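Local coordinates for phosphoribosylaminoimidazole-succinocarboxamide synthase (Ehrlichia chaffeensis str. Arkansas, PDB 3KRE), which catalyses the ATP-dependent joining of L-aspartate to 5-amino-1-(5-phosphoribosyl)imidazole-4-carboxylate, making SAICAR in de novo purine biosynthesis, at residues L78-H90 and Q209-D221. Numbering follows the deposited sequence. Where two conformers were deposited one is given.
Sequences LMKKLIDKGIKTH and QSDLFLADEISPD
Lys88 and Asp211 form a salt bridge: the lysine chain, extended beyond CG, carries NZ to the anti lone pair of Asp211 OD2 at 2.8 Å, and the same oxygen also pairs with Lys171. Lower down, Lys88 CB makes an off-centre CH-pi contact with the Phe213 ring, 4.2 Å from its centroid. The Lys88 carbonyl oxygen takes two donors: Leu214 N at 2.9 Å, in a nearly straight bond (173°), and a water that also donates to Leu212 O. Leu214 then returns a bond through its own carbonyl, with His90 N 2.8 Å from Leu214 O. Just beyond, the His90 ring lies flat against the backbone, Ala215 CA sitting 3.6 Å from the ring centroid in a CH-pi contact.

The Leu214 side chain, CG anti to the backbone N (chi1 -169°), sends CD2 to within 3.6 Å of Leu82 CD1, the two side chains crossing at about a right angle. On Ile218, CG2 faces Leu78 CD1 and CD1 points tip to tip at Leu82 CD1; the residue has two conformers, so these short contacts are doubtful. Met79, bent at chi2 (-83°), brings CE to 3.4 Å from Ala215 O, alongside the methyl ends of Leu214 and Ile218.

Helix 67-84 thus packs on 209-221 and ends in a Schellman motif at Gly86, after which the chain turns back to form a single parallel beta bridge, Thr89 with Leu214, within the otherwise antiparallel sheet of this SAICAR synthetase.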
ATOM      1  N   LEU A  78       0.628 -10.811   1.257  1.00  4.34           N
ATOM      2  CA  LEU A  78      -0.128 -10.041   2.255  1.00  5.73           C
ATOM      3  C   LEU A  78      -1.625  -9.898   1.911  1.00  6.06           C
ATOM      4  O   LEU A  78      -2.489  -9.977   2.812  1.00  5.48           O
ATOM      5  CB  LEU A  78       0.519  -8.661   2.463  1.00  5.48           C
ATOM      6  CG  LEU A  78       1.931  -8.707   3.117  1.00  5.35           C
ATOM      7  CD1 LEU A  78       2.538  -7.304   3.183  1.00  4.14           C
ATOM      8  CD2 LEU A  78       2.028  -9.434   4.540  1.00  3.59           C
ATOM      9  N   MET A  79      -1.948  -9.759   0.629  1.00  5.20           N
ATOM     10  CA  MET A  79      -3.359  -9.762   0.224  1.00  7.27           C
ATOM     11  C   MET A  79      -4.036 -11.069   0.692  1.00  6.24           C
ATOM     12  O   MET A  79      -5.104 -11.050   1.294  1.00  6.02           O
ATOM     13  CB  MET A  79      -3.506  -9.623  -1.312  1.00  7.22           C
ATOM     14  CG  MET A  79      -3.177  -8.229  -1.912  1.00  8.99           C
ATOM     15  SD  MET A  79      -4.575  -7.106  -1.789  1.00 10.63           S
ATOM     16  CE  MET A  79      -3.829  -5.537  -2.254  1.00  6.38           C
ATOM     17  N   LYS A  80      -3.398 -12.205   0.425  1.00  6.87           N
ATOM     18  CA  LYS A  80      -3.925 -13.478   0.829  1.00  7.23           C
ATOM     19  C   LYS A  80      -4.039 -13.620   2.346  1.00  7.11           C
ATOM     20  O   LYS A  80      -5.023 -14.168   2.817  1.00  6.62           O
ATOM     21  CB  LYS A  80      -3.091 -14.612   0.224  1.00  7.95           C
ATOM     22  CG  LYS A  80      -3.479 -15.987   0.663  1.00 11.09           C
ATOM     23  CD  LYS A  80      -4.938 -16.343   0.262  1.00 12.45           C
ATOM     24  CE  LYS A  80      -5.155 -17.842   0.247  1.00 15.78           C
ATOM     25  NZ  LYS A  80      -4.977 -18.414   1.621  1.00 17.18           N
ATOM     26  N   LYS A  81      -3.055 -13.126   3.106  1.00  6.18           N
ATOM     27  CA  LYS A  81      -3.186 -13.082   4.561  1.00  6.47           C
ATOM     28  C   LYS A  81      -4.391 -12.280   5.023  1.00  5.80           C
ATOM     29  O   LYS A  81      -5.083 -12.665   5.963  1.00  6.29           O
ATOM     30  CB  LYS A  81      -1.914 -12.529   5.172  1.00  6.99           C
ATOM     31  CG  LYS A  81      -0.709 -13.469   5.102  1.00  8.79           C
ATOM     32  CD  LYS A  81      -1.010 -14.768   5.789  1.00 13.34           C
ATOM     33  CE  LYS A  81       0.185 -15.671   5.864  1.00 17.01           C
ATOM     34  NZ  LYS A  81       0.024 -16.618   7.013  1.00 20.18           N
ATOM     35  N   LEU A  82      -4.665 -11.182   4.341  1.00  5.79           N
ATOM     36  CA  LEU A  82      -5.816 -10.347   4.657  1.00  5.46           C
ATOM     37  C   LEU A  82      -7.108 -11.012   4.232  1.00  4.92           C
ATOM     38  O   LEU A  82      -8.055 -11.016   4.992  1.00  4.40           O
ATOM     39  CB  LEU A  82      -5.689  -8.960   4.044  1.00  5.67           C
ATOM     40  CG  LEU A  82      -4.538  -8.101   4.581  1.00  8.12           C
ATOM     41  CD1 LEU A  82      -4.421  -6.798   3.759  1.00  9.12           C
ATOM     42  CD2 LEU A  82      -4.744  -7.782   6.082  1.00  4.58           C
ATOM     43  N   ILE A  83      -7.130 -11.627   3.050  1.00  3.72           N
ATOM     44  CA  ILE A  83      -8.295 -12.441   2.634  1.00  4.96           C
ATOM     45  C   ILE A  83      -8.629 -13.540   3.630  1.00  5.19           C
ATOM     46  O   ILE A  83      -9.803 -13.761   3.950  1.00  5.48           O
ATOM     47  CB  ILE A  83      -8.049 -13.076   1.264  1.00  4.78           C
ATOM     48  CG1 ILE A  83      -7.959 -11.965   0.188  1.00  6.46           C
ATOM     49  CG2 ILE A  83      -9.151 -14.100   0.916  1.00  4.78           C
ATOM     50  CD1 ILE A  83      -7.316 -12.436  -1.094  1.00  5.61           C
ATOM     51  N   ASP A  84      -7.613 -14.214   4.155  1.00  6.42           N
ATOM     52  CA  ASP A  84      -7.794 -15.259   5.176  1.00  7.47           C
ATOM     53  C   ASP A  84      -8.493 -14.763   6.416  1.00  8.51           C
ATOM     54  O   ASP A  84      -9.116 -15.554   7.096  1.00  8.67           O
ATOM     55  CB  ASP A  84      -6.466 -15.874   5.633  1.00  8.36           C
ATOM     56  CG  ASP A  84      -5.754 -16.637   4.552  1.00 11.00           C
ATOM     57  OD1 ASP A  84      -6.379 -16.911   3.477  1.00 12.13           O
ATOM     58  OD2 ASP A  84      -4.530 -16.930   4.772  1.00  9.50           O
ATOM     59  N   LYS A  85      -8.384 -13.479   6.737  1.00  8.47           N
ATOM     60  CA  LYS A  85      -9.104 -12.880   7.868  1.00  8.93           C
ATOM     61  C   LYS A  85     -10.388 -12.160   7.478  1.00  9.38           C
ATOM     62  O   LYS A  85     -10.953 -11.467   8.302  1.00  8.98           O
ATOM     63  CB  LYS A  85      -8.209 -11.877   8.633  1.00 10.15           C
ATOM     64  CG  LYS A  85      -6.919 -12.437   9.119  1.00 12.84           C
ATOM     65  CD  LYS A  85      -7.131 -13.380  10.274  1.00 16.96           C
ATOM     66  CE  LYS A  85      -5.801 -13.694  10.972  1.00 19.53           C
ATOM     67  NZ  LYS A  85      -5.890 -14.871  11.882  1.00 22.87           N
ATOM     68  N   GLY A  86     -10.843 -12.322   6.239  1.00  8.05           N
ATOM     69  CA  GLY A  86     -12.116 -11.819   5.800  1.00  8.61           C
ATOM     70  C   GLY A  86     -12.110 -10.438   5.174  1.00  7.50           C
ATOM     71  O   GLY A  86     -13.175  -9.860   4.936  1.00  8.84           O
ATOM     72  N   ILE A  87     -10.929  -9.914   4.897  1.00  6.73           N
ATOM     73  CA  ILE A  87     -10.831  -8.648   4.178  1.00  5.81           C
ATOM     74  C   ILE A  87     -11.082  -8.890   2.679  1.00  5.66           C
ATOM     75  O   ILE A  87     -10.521  -9.837   2.096  1.00  4.89           O
ATOM     76  CB  ILE A  87      -9.447  -7.988   4.368  1.00  5.31           C
ATOM     77  CG1 ILE A  87      -9.124  -7.752   5.869  1.00  8.41           C
ATOM     78  CG2 ILE A  87      -9.375  -6.705   3.573  1.00  3.84           C
ATOM     79  CD1 ILE A  87     -10.067  -6.778   6.654  1.00  9.75           C
ATOM     80  N   LYS A  88     -11.967  -8.077   2.089  1.00  5.08           N
ATOM     81  CA  LYS A  88     -12.278  -8.147   0.663  1.00  5.72           C
ATOM     82  C   LYS A  88     -11.179  -7.418  -0.097  1.00  4.83           C
ATOM     83  O   LYS A  88     -10.840  -6.277   0.254  1.00  4.28           O
ATOM     84  CB  LYS A  88     -13.645  -7.508   0.388  1.00  6.31           C
ATOM     85  CG  LYS A  88     -14.774  -8.169   1.150  1.00  8.80           C
ATOM     86  CD  LYS A  88     -16.168  -7.587   0.893  1.00 12.36           C
ATOM     87  CE  LYS A  88     -17.176  -8.265   1.840  1.00 13.90           C
ATOM     88  NZ  LYS A  88     -18.570  -7.769   1.601  1.00 13.92           N
ATOM     89  N   THR A  89     -10.655  -8.050  -1.148  1.00  4.07           N
ATOM     90  CA  THR A  89      -9.532  -7.461  -1.894  1.00  3.79           C
ATOM     91  C   THR A  89      -9.732  -7.672  -3.382  1.00  4.34           C
ATOM     92  O   THR A  89     -10.581  -8.480  -3.792  1.00  3.29           O
ATOM     93  CB  THR A  89      -8.187  -8.092  -1.542  1.00  4.76           C
ATOM     94  OG1 THR A  89      -8.084  -9.369  -2.180  1.00  3.76           O
ATOM     95  CG2 THR A  89      -8.006  -8.263  -0.040  1.00  3.35           C
ATOM     96  N   HIS A  90      -8.916  -6.991  -4.184  1.00  4.46           N
ATOM     97  CA  HIS A  90      -8.960  -7.205  -5.622  1.00  4.54           C
ATOM     98  C   HIS A  90      -8.162  -8.437  -6.087  1.00  4.97           C
ATOM     99  O   HIS A  90      -8.171  -8.803  -7.262  1.00  5.66           O
ATOM    100  CB  HIS A  90      -8.504  -5.959  -6.366  1.00  4.63           C
ATOM    101  CG  HIS A  90      -7.045  -5.655  -6.245  1.00  5.22           C
ATOM    102  ND1 HIS A  90      -6.422  -4.735  -7.065  1.00  7.51           N
ATOM    103  CD2 HIS A  90      -6.083  -6.181  -5.466  1.00  4.77           C
ATOM    104  CE1 HIS A  90      -5.145  -4.665  -6.745  1.00  8.20           C
ATOM    105  NE2 HIS A  90      -4.903  -5.541  -5.788  1.00  6.61           N
ATOM    106  N   GLN A 209     -24.052  -0.984  -4.796  1.00  9.34           N
ATOM    107  CA  GLN A 209     -23.986  -1.466  -3.400  1.00  8.95           C
ATOM    108  C   GLN A 209     -22.713  -2.250  -3.109  1.00  9.45           C
ATOM    109  O   GLN A 209     -22.612  -2.939  -2.083  1.00  7.61           O
ATOM    110  CB  GLN A 209     -25.220  -2.322  -3.091  1.00 10.17           C
ATOM    111  CG  GLN A 209     -26.537  -1.559  -3.214  1.00  9.74           C
ATOM    112  CD  GLN A 209     -26.668  -0.462  -2.194  1.00 12.13           C
ATOM    113  OE1 GLN A 209     -25.989  -0.482  -1.175  1.00 14.04           O
ATOM    114  NE2 GLN A 209     -27.552   0.490  -2.448  1.00 13.34           N
ATOM    115  N   SER A 210     -21.718  -2.104  -3.981  1.00  9.10           N
ATOM    116  CA  SER A 210     -20.436  -2.770  -3.814  1.00 10.21           C
ATOM    117  C   SER A 210     -19.844  -2.447  -2.435  1.00 10.08           C
ATOM    118  O   SER A 210     -19.920  -1.311  -1.975  1.00  9.07           O
ATOM    119  CB  SER A 210     -19.472  -2.280  -4.883  1.00  9.96           C
ATOM    120  OG  SER A 210     -18.224  -2.895  -4.766  1.00 10.92           O
ATOM    121  N   ASP A 211     -19.256  -3.437  -1.791  1.00 10.64           N
ATOM    122  CA  ASP A 211     -18.467  -3.154  -0.587  1.00 11.07           C
ATOM    123  C   ASP A 211     -17.107  -2.602  -1.064  1.00 10.56           C
ATOM    124  O   ASP A 211     -16.849  -2.490  -2.271  1.00  9.64           O
ATOM    125  CB  ASP A 211     -18.345  -4.419   0.265  1.00 12.32           C
ATOM    126  CG  ASP A 211     -18.000  -4.154   1.737  1.00 14.37           C
ATOM    127  OD1 ASP A 211     -17.728  -2.996   2.156  1.00 14.82           O
ATOM    128  OD2 ASP A 211     -18.024  -5.157   2.487  1.00 17.18           O
ATOM    129  N   LEU A 212     -16.263  -2.220  -0.109  1.00 10.63           N
ATOM    130  CA  LEU A 212     -14.977  -1.632  -0.374  1.00  9.80           C
ATOM    131  C   LEU A 212     -13.952  -2.759  -0.504  1.00  9.36           C
ATOM    132  O   LEU A 212     -13.829  -3.609   0.393  1.00  9.23           O
ATOM    133  CB  LEU A 212     -14.604  -0.699   0.789  1.00  9.80           C
ATOM    134  CG  LEU A 212     -15.540   0.493   0.996  1.00 11.72           C
ATOM    135  CD1 LEU A 212     -15.154   1.287   2.297  1.00 11.76           C
ATOM    136  CD2 LEU A 212     -15.545   1.389  -0.249  1.00 13.71           C
ATOM    137  N   PHE A 213     -13.278  -2.802  -1.643  1.00  7.94           N
ATOM    138  CA  PHE A 213     -12.271  -3.820  -1.927  1.00  6.89           C
ATOM    139  C   PHE A 213     -10.913  -3.202  -1.823  1.00  6.20           C
ATOM    140  O   PHE A 213     -10.629  -2.221  -2.497  1.00  6.87           O
ATOM    141  CB  PHE A 213     -12.467  -4.400  -3.322  1.00  7.58           C
ATOM    142  CG  PHE A 213     -13.689  -5.298  -3.393  1.00  8.12           C
ATOM    143  CD1 PHE A 213     -13.563  -6.671  -3.303  1.00  7.05           C
ATOM    144  CD2 PHE A 213     -14.954  -4.736  -3.432  1.00 12.35           C
ATOM    145  CE1 PHE A 213     -14.673  -7.488  -3.316  1.00 10.33           C
ATOM    146  CE2 PHE A 213     -16.110  -5.576  -3.419  1.00 13.31           C
ATOM    147  CZ  PHE A 213     -15.954  -6.920  -3.392  1.00 12.20           C
ATOM    148  N   LEU A 214     -10.037  -3.844  -1.070  1.00  6.64           N
ATOM    149  CA  LEU A 214      -8.663  -3.385  -1.001  1.00  5.82           C
ATOM    150  C   LEU A 214      -7.965  -3.585  -2.364  1.00  6.25           C
ATOM    151  O   LEU A 214      -8.032  -4.663  -2.981  1.00  6.29           O
ATOM    152  CB  LEU A 214      -7.886  -4.125   0.084  1.00  5.63           C
ATOM    153  CG  LEU A 214      -6.518  -3.544   0.415  1.00  8.46           C
ATOM    154  CD1 LEU A 214      -6.653  -2.170   1.088  1.00  7.89           C
ATOM    155  CD2 LEU A 214      -5.808  -4.541   1.325  1.00  8.79           C
ATOM    156  N   ALA A 215      -7.279  -2.542  -2.809  1.00  5.71           N
ATOM    157  CA  ALA A 215      -6.661  -2.548  -4.148  1.00  5.76           C
ATOM    158  C   ALA A 215      -5.187  -2.132  -4.059  1.00  6.34           C
ATOM    159  O   ALA A 215      -4.570  -2.276  -3.010  1.00  5.83           O
ATOM    160  CB  ALA A 215      -7.453  -1.641  -5.034  1.00  6.22           C
ATOM    161  N   ASP A 216      -4.625  -1.619  -5.162  1.00  6.28           N
ATOM    162  CA  ASP A 216      -3.211  -1.224  -5.223  1.00  7.43           C
ATOM    163  C   ASP A 216      -2.303  -2.332  -4.685  1.00  7.14           C
ATOM    164  O   ASP A 216      -2.481  -3.474  -5.091  1.00  8.22           O
ATOM    165  CB  ASP A 216      -2.966   0.113  -4.537  1.00  6.98           C
ATOM    166  CG  ASP A 216      -1.645   0.738  -4.967  1.00  8.68           C
ATOM    167  OD1 ASP A 216      -1.474   0.927  -6.167  1.00 10.26           O
ATOM    168  OD2 ASP A 216      -0.742   0.934  -4.132  1.00  7.19           O
ATOM    169  N   GLU A 217      -1.340  -2.025  -3.812  1.00  7.02           N
ATOM    170  CA  GLU A 217      -0.422  -3.038  -3.330  1.00  6.13           C
ATOM    171  C   GLU A 217      -0.152  -2.840  -1.864  1.00  7.10           C
ATOM    172  O   GLU A 217      -0.345  -1.735  -1.315  1.00  7.82           O
ATOM    173  CB  GLU A 217       0.894  -2.971  -4.096  1.00  7.01           C
ATOM    174  CG  GLU A 217       1.642  -1.665  -3.883  1.00  7.74           C
ATOM    175  CD  GLU A 217       2.899  -1.579  -4.728  1.00 10.64           C
ATOM    176  OE1 GLU A 217       3.940  -2.166  -4.352  1.00  9.76           O
ATOM    177  OE2 GLU A 217       2.833  -0.944  -5.784  1.00 12.36           O
ATOM    178  N   ILE A 218       0.323  -3.903  -1.235  1.00  6.19           N
ATOM    179  CA  ILE A 218       0.813  -3.831   0.123  1.00  6.33           C
ATOM    180  C   ILE A 218       2.230  -4.341   0.060  1.00  5.57           C
ATOM    181  O   ILE A 218       2.469  -5.533  -0.055  1.00  5.60           O
ATOM    182  CB  ILE A 218      -0.008  -4.692   1.085  1.00  6.85           C
ATOM    183  CG1 ILE A 218      -1.504  -4.327   0.980  1.00  9.25           C
ATOM    184  CG2 ILE A 218       0.537  -4.534   2.532  1.00  7.51           C
ATOM    185  CD1 ILE A 218      -2.363  -5.466   1.505  1.00 13.97           C
ATOM    186  N   SER A 219       3.180  -3.420   0.139  1.00  5.06           N
ATOM    187  CA  SER A 219       4.567  -3.792  -0.069  1.00  5.00           C
ATOM    188  C   SER A 219       5.483  -2.789   0.627  1.00  5.01           C
ATOM    189  O   SER A 219       4.996  -1.805   1.195  1.00  6.25           O
ATOM    190  CB  SER A 219       4.857  -3.793  -1.576  1.00  5.69           C
ATOM    191  OG  SER A 219       4.953  -2.456  -2.061  1.00  5.06           O
ATOM    192  N   PRO A 220       6.810  -2.994   0.518  1.00  4.53           N
ATOM    193  CA  PRO A 220       7.729  -1.978   1.033  1.00  3.89           C
ATOM    194  C   PRO A 220       7.670  -0.635   0.283  1.00  4.21           C
ATOM    195  O   PRO A 220       8.218   0.335   0.755  1.00  5.41           O
ATOM    196  CB  PRO A 220       9.092  -2.669   0.968  1.00  4.83           C
ATOM    197  CG  PRO A 220       8.784  -4.130   0.899  1.00  3.33           C
ATOM    198  CD  PRO A 220       7.521  -4.240   0.163  1.00  5.37           C
ATOM    199  N   ASP A 221       6.960  -0.556  -0.857  1.00  4.34           N
ATOM    200  CA  ASP A 221       6.697   0.742  -1.481  1.00  5.38           C
ATOM    201  C   ASP A 221       5.578   1.510  -0.756  1.00  6.31           C
ATOM    202  O   ASP A 221       5.446   2.727  -0.946  1.00  7.10           O
ATOM    203  CB  ASP A 221       6.284   0.583  -2.946  1.00  5.46           C
ATOM    204  CG  ASP A 221       7.451   0.570  -3.883  1.00  6.71           C
ATOM    205  OD1 ASP A 221       8.615   0.368  -3.452  1.00  8.84           O
ATOM    206  OD2 ASP A 221       7.194   0.846  -5.071  1.00 10.00           O
TER
HETATM  207  O   HOH W   1     -11.796  -4.344   2.080  1.00  8.48           O